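Long-range contacts in UDP-glucose 4-epimerase (PDB 7K3P), which interconverts UDP-glucose and UDP-galactose, and probably UDP-GlcNAc and UDP-GalNAc, as an NAD-dependent 4-epimerase: residues T32-F36 with S253-L259; F183-I187 with L262-E266. The protein carries 2 engineered substitutions. All coordinates share one frame; numbering follows the deposited sequence.

Overall arrangement
From the N terminus, helix 27-37 follows the first strand of the parallel sheet, and interaction 1 joins it to helix 248-261, closing a loop of 216 residues. Interaction 2 begins inside that loop, at strand 184-189, and ends beyond it, at the turn that follows helix 248-261, so the two closures cross instead of nesting. Their centres lie about 15 Å apart, and they touch where Ala258 CB packs against Cys186 SG at 3.8 Å. Helix 248-261 is thus tied at its side to helix 27-37, the first helix of the NAD-binding fold, while Lys184 of the strand next to edge strand 268-271 holds the turn beyond the helix end.

Interaction 1. Residues T32-F36 with S253-L259; sequences TLRQF and SAHLAAL
The Phe36 ring carries Leu256 on one face, with CG of the leucine 3.8 Å from the ring centroid and only 10° off the normal, a CH-pi contact centred on the ring. At the edge, near the ring plane, Leu259 CD2 lies 3.8 Å from Phe36 CZ, its side chain running roughly at right angles to the phenylalanine. Leu256 and Phe36 instead run alongside each other with their chains pointing opposite ways, and Leu256 CD1, also over the ring face, meets Thr32 CG2 at 3.7 Å. That methyl stands anti to the backbone N (chi1 -63° for OG1), while Thr32 OG1 turns back to hydrogen-bond Ile28 O.

At the polar end, the amide of Gln35 reaches along an extended chain until OE1 lies 3.2 Å from Ser253 CA, a close approach without a hydrogen bond. Gln35 NE2 is held by Asp249 O, which fixes the amide, and Ser253 OG bonds Trp323 NE1.

The axes of the segments 32-36 and 253-259 cross at -55° and approach to 9.5 Å. Helix 27-37 starts within what is probably the glycine-rich GxGxxG motif of the Rossmann-type NAD fold, whose last glycine it contains. Phe36 also packs on Ile19 and Ile21 of strand 18-22 and on Ile43 of strand 42-46, and Leu259 rests on Ile19, so both helices lie against the same face of the parallel sheet.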
ATOM      1  N   THR A  32     -15.552 -17.012  14.806  1.00 27.89           N
ATOM      2  CA  THR A  32     -14.739 -17.948  14.047  1.00 25.96           C
ATOM      3  C   THR A  32     -13.963 -18.836  15.025  1.00 31.75           C
ATOM      4  O   THR A  32     -13.763 -20.037  14.788  1.00 30.43           O
ATOM      5  CB  THR A  32     -13.783 -17.203  13.097  1.00 29.97           C
ATOM      6  OG1 THR A  32     -14.550 -16.462  12.135  1.00 29.87           O
ATOM      7  CG2 THR A  32     -12.857 -18.174  12.363  1.00 25.40           C
ATOM      8  N   LEU A  33     -13.530 -18.235  16.127  1.00 28.93           N
ATOM      9  CA  LEU A  33     -12.867 -18.983  17.192  1.00 31.99           C
ATOM     10  C   LEU A  33     -13.764 -20.111  17.692  1.00 33.70           C
ATOM     11  O   LEU A  33     -13.328 -21.263  17.782  1.00 35.22           O
ATOM     12  CB  LEU A  33     -12.516 -18.051  18.355  1.00 32.54           C
ATOM     13  CG  LEU A  33     -12.011 -18.739  19.628  1.00 34.79           C
ATOM     14  CD1 LEU A  33     -10.721 -19.486  19.335  1.00 32.63           C
ATOM     15  CD2 LEU A  33     -11.832 -17.725  20.773  1.00 34.92           C
ATOM     16  N   ARG A  34     -15.016 -19.777  18.008  1.00 31.84           N
ATOM     17  CA  ARG A  34     -15.974 -20.762  18.521  1.00 36.02           C
ATOM     18  C   ARG A  34     -16.114 -21.953  17.570  1.00 38.70           C
ATOM     19  O   ARG A  34     -16.109 -23.114  18.001  1.00 39.72           O
ATOM     20  CB  ARG A  34     -17.336 -20.105  18.777  1.00 42.57           C
ATOM     21  CG  ARG A  34     -18.406 -21.046  19.319  1.00 44.62           C
ATOM     22  CD  ARG A  34     -19.676 -20.289  19.684  1.00 50.69           C
ATOM     23  NE  ARG A  34     -19.418 -19.214  20.646  1.00 66.36           N
ATOM     24  CZ  ARG A  34     -19.554 -19.333  21.967  1.00 69.34           C
ATOM     25  NH1 ARG A  34     -19.949 -20.484  22.502  1.00 68.56           N
ATOM     26  NH2 ARG A  34     -19.291 -18.296  22.755  1.00 68.87           N
ATOM     27  N   GLN A  35     -16.217 -21.669  16.274  1.00 32.13           N
ATOM     28  CA  GLN A  35     -16.315 -22.725  15.270  1.00 36.58           C
ATOM     29  C   GLN A  35     -15.045 -23.561  15.137  1.00 37.88           C
ATOM     30  O   GLN A  35     -15.118 -24.774  14.915  1.00 38.43           O
ATOM     31  CB  GLN A  35     -16.698 -22.140  13.910  1.00 34.86           C
ATOM     32  CG  GLN A  35     -18.044 -21.419  13.911  1.00 33.87           C
ATOM     33  CD  GLN A  35     -18.465 -21.018  12.511  1.00 28.79           C
ATOM     34  OE1 GLN A  35     -17.878 -21.470  11.532  1.00 31.22           O
ATOM     35  NE2 GLN A  35     -19.480 -20.160  12.413  1.00 31.74           N
ATOM     36  N   PHE A  36     -13.883 -22.919  15.245  1.00 37.48           N
ATOM     37  CA  PHE A  36     -12.607 -23.641  15.172  1.00 36.75           C
ATOM     38  C   PHE A  36     -12.402 -24.598  16.356  1.00 35.12           C
ATOM     39  O   PHE A  36     -11.716 -25.618  16.231  1.00 35.84           O
ATOM     40  CB  PHE A  36     -11.419 -22.669  15.091  1.00 35.31           C
ATOM     41  CG  PHE A  36     -10.870 -22.488  13.698  1.00 34.13           C
ATOM     42  CD1 PHE A  36     -10.338 -23.558  12.999  1.00 35.42           C
ATOM     43  CD2 PHE A  36     -10.881 -21.237  13.090  1.00 36.15           C
ATOM     44  CE1 PHE A  36      -9.834 -23.387  11.710  1.00 34.03           C
ATOM     45  CE2 PHE A  36     -10.363 -21.060  11.810  1.00 29.26           C
ATOM     46  CZ  PHE A  36      -9.844 -22.136  11.122  1.00 28.18           C
ATOM     47  N   SER A 253     -17.879 -19.146   9.118  1.00 24.10           N
ATOM     48  CA  SER A 253     -17.655 -20.475   8.551  1.00 26.08           C
ATOM     49  C   SER A 253     -16.877 -20.405   7.237  1.00 23.52           C
ATOM     50  O   SER A 253     -16.106 -21.311   6.899  1.00 25.73           O
ATOM     51  CB  SER A 253     -18.988 -21.244   8.388  1.00 31.64           C
ATOM     52  OG  SER A 253     -19.806 -20.648   7.390  1.00 26.98           O
ATOM     53  N   ALA A 254     -17.044 -19.317   6.491  1.00 24.40           N
ATOM     54  CA  ALA A 254     -16.320 -19.182   5.217  1.00 23.97           C
ATOM     55  C   ALA A 254     -14.817 -19.072   5.421  1.00 22.83           C
ATOM     56  O   ALA A 254     -14.028 -19.382   4.525  1.00 23.70           O
ATOM     57  CB  ALA A 254     -16.837 -17.978   4.415  1.00 25.38           C
ATOM     58  N   HIS A 255     -14.406 -18.600   6.593  1.00 27.11           N
ATOM     59  CA  HIS A 255     -12.976 -18.515   6.873  1.00 24.67           C
ATOM     60  C   HIS A 255     -12.412 -19.930   7.099  1.00 26.20           C
ATOM     61  O   HIS A 255     -11.316 -20.256   6.631  1.00 24.21           O
ATOM     62  CB  HIS A 255     -12.727 -17.576   8.055  1.00 24.50           C
ATOM     63  CG  HIS A 255     -12.776 -16.122   7.682  1.00 29.05           C
ATOM     64  ND1 HIS A 255     -13.957 -15.455   7.422  1.00 24.53           N
ATOM     65  CD2 HIS A 255     -11.784 -15.215   7.503  1.00 29.29           C
ATOM     66  CE1 HIS A 255     -13.688 -14.194   7.122  1.00 28.49           C
ATOM     67  NE2 HIS A 255     -12.380 -14.021   7.165  1.00 27.26           N
ATOM     68  N   LEU A 256     -13.184 -20.774   7.784  1.00 25.76           N
ATOM     69  CA  LEU A 256     -12.819 -22.182   7.930  1.00 24.65           C
ATOM     70  C   LEU A 256     -12.765 -22.822   6.552  1.00 29.69           C
ATOM     71  O   LEU A 256     -11.790 -23.496   6.208  1.00 26.52           O
ATOM     72  CB  LEU A 256     -13.814 -22.916   8.842  1.00 30.61           C
ATOM     73  CG  LEU A 256     -13.558 -22.824  10.347  1.00 32.04           C
ATOM     74  CD1 LEU A 256     -13.894 -21.430  10.904  1.00 30.29           C
ATOM     75  CD2 LEU A 256     -14.337 -23.915  11.101  1.00 33.61           C
ATOM     76  N   ALA A 257     -13.793 -22.577   5.738  1.00 28.34           N
ATOM     77  CA  ALA A 257     -13.804 -23.150   4.394  1.00 29.28           C
ATOM     78  C   ALA A 257     -12.599 -22.703   3.574  1.00 27.96           C
ATOM     79  O   ALA A 257     -12.073 -23.483   2.783  1.00 29.32           O
ATOM     80  CB  ALA A 257     -15.123 -22.841   3.664  1.00 27.54           C
ATOM     81  N   ALA A 258     -12.162 -21.451   3.760  1.00 27.62           N
ATOM     82  CA  ALA A 258     -11.008 -20.900   3.023  1.00 26.00           C
ATOM     83  C   ALA A 258      -9.718 -21.619   3.403  1.00 25.78           C
ATOM     84  O   ALA A 258      -8.837 -21.843   2.570  1.00 26.96           O
ATOM     85  CB  ALA A 258     -10.858 -19.386   3.307  1.00 25.35           C
ATOM     86  N   LEU A 259      -9.591 -21.936   4.685  1.00 30.17           N
ATOM     87  CA  LEU A 259      -8.416 -22.665   5.158  1.00 31.91           C
ATOM     88  C   LEU A 259      -8.427 -24.072   4.570  1.00 31.31           C
ATOM     89  O   LEU A 259      -7.417 -24.535   4.026  1.00 28.35           O
ATOM     90  CB  LEU A 259      -8.391 -22.719   6.687  1.00 28.04           C
ATOM     91  CG  LEU A 259      -7.198 -23.490   7.252  1.00 31.47           C
ATOM     92  CD1 LEU A 259      -5.914 -22.982   6.612  1.00 33.80           C
ATOM     93  CD2 LEU A 259      -7.145 -23.366   8.766  1.00 35.22           C
TER

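Interaction 2. Residues F183-I187 with L262-E266; sequences FKHCI and LKENE
Lys184 drives its extended side chain into the turn at 262-266, where its ammonium group meets two backbone carbonyls. With CG anti to the carbonyl carbon (chi1 -70°) and the chain straight from there on, NZ reaches Leu262 O and Asn265 O, each by a hydrogen bond of 2.8 Å. Neither bond uses a lone-pair direction: NZ stands 35° out of the carbonyl plane at Leu262 and 45° out at Asn265. Two bonds to residues three apart tie the start of the turn to its later part. The Glu266 side chain lies nearly perpendicular to the lysine, bent at its second torsion, and brings OE2 to 3.4 Å from Lys184 CE. At 4.2 Å, Lys184 NZ and Glu266 OE2 are too far apart for a salt bridge, although the carboxylate may still favour the charged amine.

Strand 184-189 belongs to the parallel sheet of the Rossmann-type fold, and the loop after helix 248-261 leads into its neighbour, edge strand 268-271. Leu262 supplies the apolar part of the contact. Its CD2 lies 4.0 Å from Lys184 CB, near the root of the lysine, while CD1 lies 3.8 Å from Cys186 N and 3.9 Å from Cys186 CB. Tyr261, ending helix 248-261, accepts a hydrogen bond from Asn265 ND2 on its O, and its OH is hydrogen-bonded to Glu266 O.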
ATOM      1  N   PHE A 183       4.288 -20.167  -0.224  1.00 28.05           N
ATOM      2  CA  PHE A 183       3.432 -19.353   0.638  1.00 28.01           C
ATOM      3  C   PHE A 183       2.058 -19.158  -0.005  1.00 24.95           C
ATOM      4  O   PHE A 183       1.956 -18.528  -1.067  1.00 25.84           O
ATOM      5  CB  PHE A 183       4.090 -17.985   0.932  1.00 27.40           C
ATOM      6  CG  PHE A 183       3.213 -17.046   1.719  1.00 23.79           C
ATOM      7  CD1 PHE A 183       3.087 -17.182   3.097  1.00 23.85           C
ATOM      8  CD2 PHE A 183       2.525 -16.015   1.078  1.00 25.56           C
ATOM      9  CE1 PHE A 183       2.278 -16.310   3.839  1.00 22.92           C
ATOM     10  CE2 PHE A 183       1.712 -15.138   1.800  1.00 21.64           C
ATOM     11  CZ  PHE A 183       1.584 -15.282   3.177  1.00 23.45           C
ATOM     12  N   LYS A 184       1.015 -19.677   0.648  1.00 29.22           N
ATOM     13  CA  LYS A 184      -0.352 -19.614   0.120  1.00 25.95           C
ATOM     14  C   LYS A 184      -1.244 -18.643   0.892  1.00 26.91           C
ATOM     15  O   LYS A 184      -1.297 -18.662   2.127  1.00 27.55           O
ATOM     16  CB  LYS A 184      -1.025 -20.994   0.153  1.00 28.17           C
ATOM     17  CG  LYS A 184      -0.495 -22.041  -0.831  1.00 30.80           C
ATOM     18  CD  LYS A 184      -1.417 -23.265  -0.730  1.00 32.96           C
ATOM     19  CE  LYS A 184      -1.007 -24.424  -1.626  1.00 42.43           C
ATOM     20  NZ  LYS A 184      -1.910 -25.581  -1.313  1.00 35.67           N
ATOM     21  N   HIS A 185      -1.977 -17.820   0.155  1.00 23.00           N
ATOM     22  CA  HIS A 185      -2.890 -16.875   0.777  1.00 23.53           C
ATOM     23  C   HIS A 185      -4.284 -17.067   0.201  1.00 24.05           C
ATOM     24  O   HIS A 185      -4.435 -17.378  -0.975  1.00 22.10           O
ATOM     25  CB  HIS A 185      -2.433 -15.432   0.540  1.00 19.88           C
ATOM     26  CG  HIS A 185      -2.532 -14.980  -0.887  1.00 21.57           C
ATOM     27  ND1 HIS A 185      -1.480 -15.086  -1.773  1.00 19.75           N
ATOM     28  CD2 HIS A 185      -3.552 -14.406  -1.577  1.00 24.37           C
ATOM     29  CE1 HIS A 185      -1.846 -14.594  -2.947  1.00 22.86           C
ATOM     30  NE2 HIS A 185      -3.096 -14.179  -2.859  1.00 21.10           N
ATOM     31  N   CYS A 186      -5.294 -16.885   1.041  1.00 22.71           N
ATOM     32  CA  CYS A 186      -6.650 -16.808   0.547  1.00 23.12           C
ATOM     33  C   CYS A 186      -7.287 -15.536   1.082  1.00 23.50           C
ATOM     34  O   CYS A 186      -7.396 -15.351   2.291  1.00 23.41           O
ATOM     35  CB  CYS A 186      -7.454 -18.018   1.004  1.00 25.38           C
ATOM     36  SG  CYS A 186      -9.053 -18.140   0.165  1.00 29.82           S
ATOM     37  N   ILE A 187      -7.696 -14.660   0.175  1.00 23.84           N
ATOM     38  CA  ILE A 187      -8.291 -13.393   0.562  1.00 18.63           C
ATOM     39  C   ILE A 187      -9.805 -13.462   0.485  1.00 22.30           C
ATOM     40  O   ILE A 187     -10.360 -13.892  -0.533  1.00 22.61           O
ATOM     41  CB  ILE A 187      -7.808 -12.266  -0.358  1.00 23.60           C
ATOM     42  CG1 ILE A 187      -6.327 -11.965  -0.087  1.00 21.32           C
ATOM     43  CG2 ILE A 187      -8.687 -11.012  -0.160  1.00 19.84           C
ATOM     44  CD1 ILE A 187      -5.600 -11.372  -1.297  1.00 22.24           C
ATOM     45  N   LEU A 262      -7.200 -24.185   1.061  1.00 31.29           N
ATOM     46  CA  LEU A 262      -5.750 -24.057   0.829  1.00 30.73           C
ATOM     47  C   LEU A 262      -4.950 -25.369   1.019  1.00 34.23           C
ATOM     48  O   LEU A 262      -3.737 -25.408   0.755  1.00 37.86           O
ATOM     49  CB  LEU A 262      -5.138 -22.928   1.689  1.00 32.58           C
ATOM     50  CG  LEU A 262      -5.388 -21.472   1.260  1.00 28.92           C
ATOM     51  CD1 LEU A 262      -4.632 -20.487   2.165  1.00 29.54           C
ATOM     52  CD2 LEU A 262      -4.983 -21.245  -0.193  1.00 26.99           C
ATOM     53  N   LYS A 263      -5.608 -26.435   1.476  1.00 37.34           N
ATOM     54  CA  LYS A 263      -4.919 -27.727   1.629  1.00 36.33           C
ATOM     55  C   LYS A 263      -4.357 -28.247   0.303  1.00 39.36           C
ATOM     56  O   LYS A 263      -3.185 -28.607   0.217  1.00 42.04           O
ATOM     57  CB  LYS A 263      -5.830 -28.783   2.260  1.00 38.53           C
ATOM     58  CG  LYS A 263      -6.019 -28.633   3.771  1.00 49.48           C
ATOM     59  CD  LYS A 263      -6.680 -29.869   4.407  1.00 54.59           C
ATOM     60  CE  LYS A 263      -5.911 -31.157   4.088  1.00 56.17           C
ATOM     61  NZ  LYS A 263      -6.429 -32.349   4.834  1.00 59.87           N
ATOM     62  N   GLU A 264      -5.186 -28.267  -0.738  1.00 41.78           N
ATOM     63  CA  GLU A 264      -4.775 -28.853  -2.018  1.00 41.12           C
ATOM     64  C   GLU A 264      -4.803 -27.835  -3.140  1.00 42.30           C
ATOM     65  O   GLU A 264      -4.464 -28.145  -4.289  1.00 41.26           O
ATOM     66  CB  GLU A 264      -5.706 -30.006  -2.405  1.00 46.64           C
ATOM     67  CG  GLU A 264      -6.192 -30.855  -1.242  1.00 48.88           C
ATOM     68  CD  GLU A 264      -5.186 -31.905  -0.839  1.00 60.18           C
ATOM     69  OE1 GLU A 264      -4.065 -31.899  -1.406  1.00 63.29           O
ATOM     70  OE2 GLU A 264      -5.518 -32.734   0.040  1.00 67.95           O
ATOM     71  N   ASN A 265      -5.222 -26.620  -2.816  1.00 37.73           N
ATOM     72  CA  ASN A 265      -5.419 -25.625  -3.852  1.00 33.59           C
ATOM     73  C   ASN A 265      -4.490 -24.436  -3.716  1.00 36.79           C
ATOM     74  O   ASN A 265      -3.925 -24.197  -2.648  1.00 29.55           O
ATOM     75  CB  ASN A 265      -6.883 -25.192  -3.885  1.00 34.36           C
ATOM     76  CG  ASN A 265      -7.800 -26.342  -4.247  1.00 33.82           C
ATOM     77  OD1 ASN A 265      -7.805 -26.794  -5.389  1.00 35.30           O
ATOM     78  ND2 ASN A 265      -8.554 -26.844  -3.267  1.00 32.13           N
ATOM     79  N   GLU A 266      -4.323 -23.713  -4.817  1.00 35.57           N
ATOM     80  CA  GLU A 266      -3.400 -22.590  -4.857  1.00 37.58           C
ATOM     81  C   GLU A 266      -4.031 -21.329  -4.259  1.00 31.32           C
ATOM     82  O   GLU A 266      -5.193 -21.342  -3.827  1.00 28.17           O
ATOM     83  CB  GLU A 266      -2.935 -22.337  -6.290  1.00 35.36           C
ATOM     84  CG  GLU A 266      -1.950 -23.381  -6.797  1.00 43.59           C
ATOM     85  CD  GLU A 266      -0.625 -23.363  -6.035  1.00 53.39           C
ATOM     86  OE1 GLU A 266       0.327 -22.713  -6.523  1.00 61.38           O
ATOM     87  OE2 GLU A 266      -0.534 -23.997  -4.954  1.00 49.30           O
TER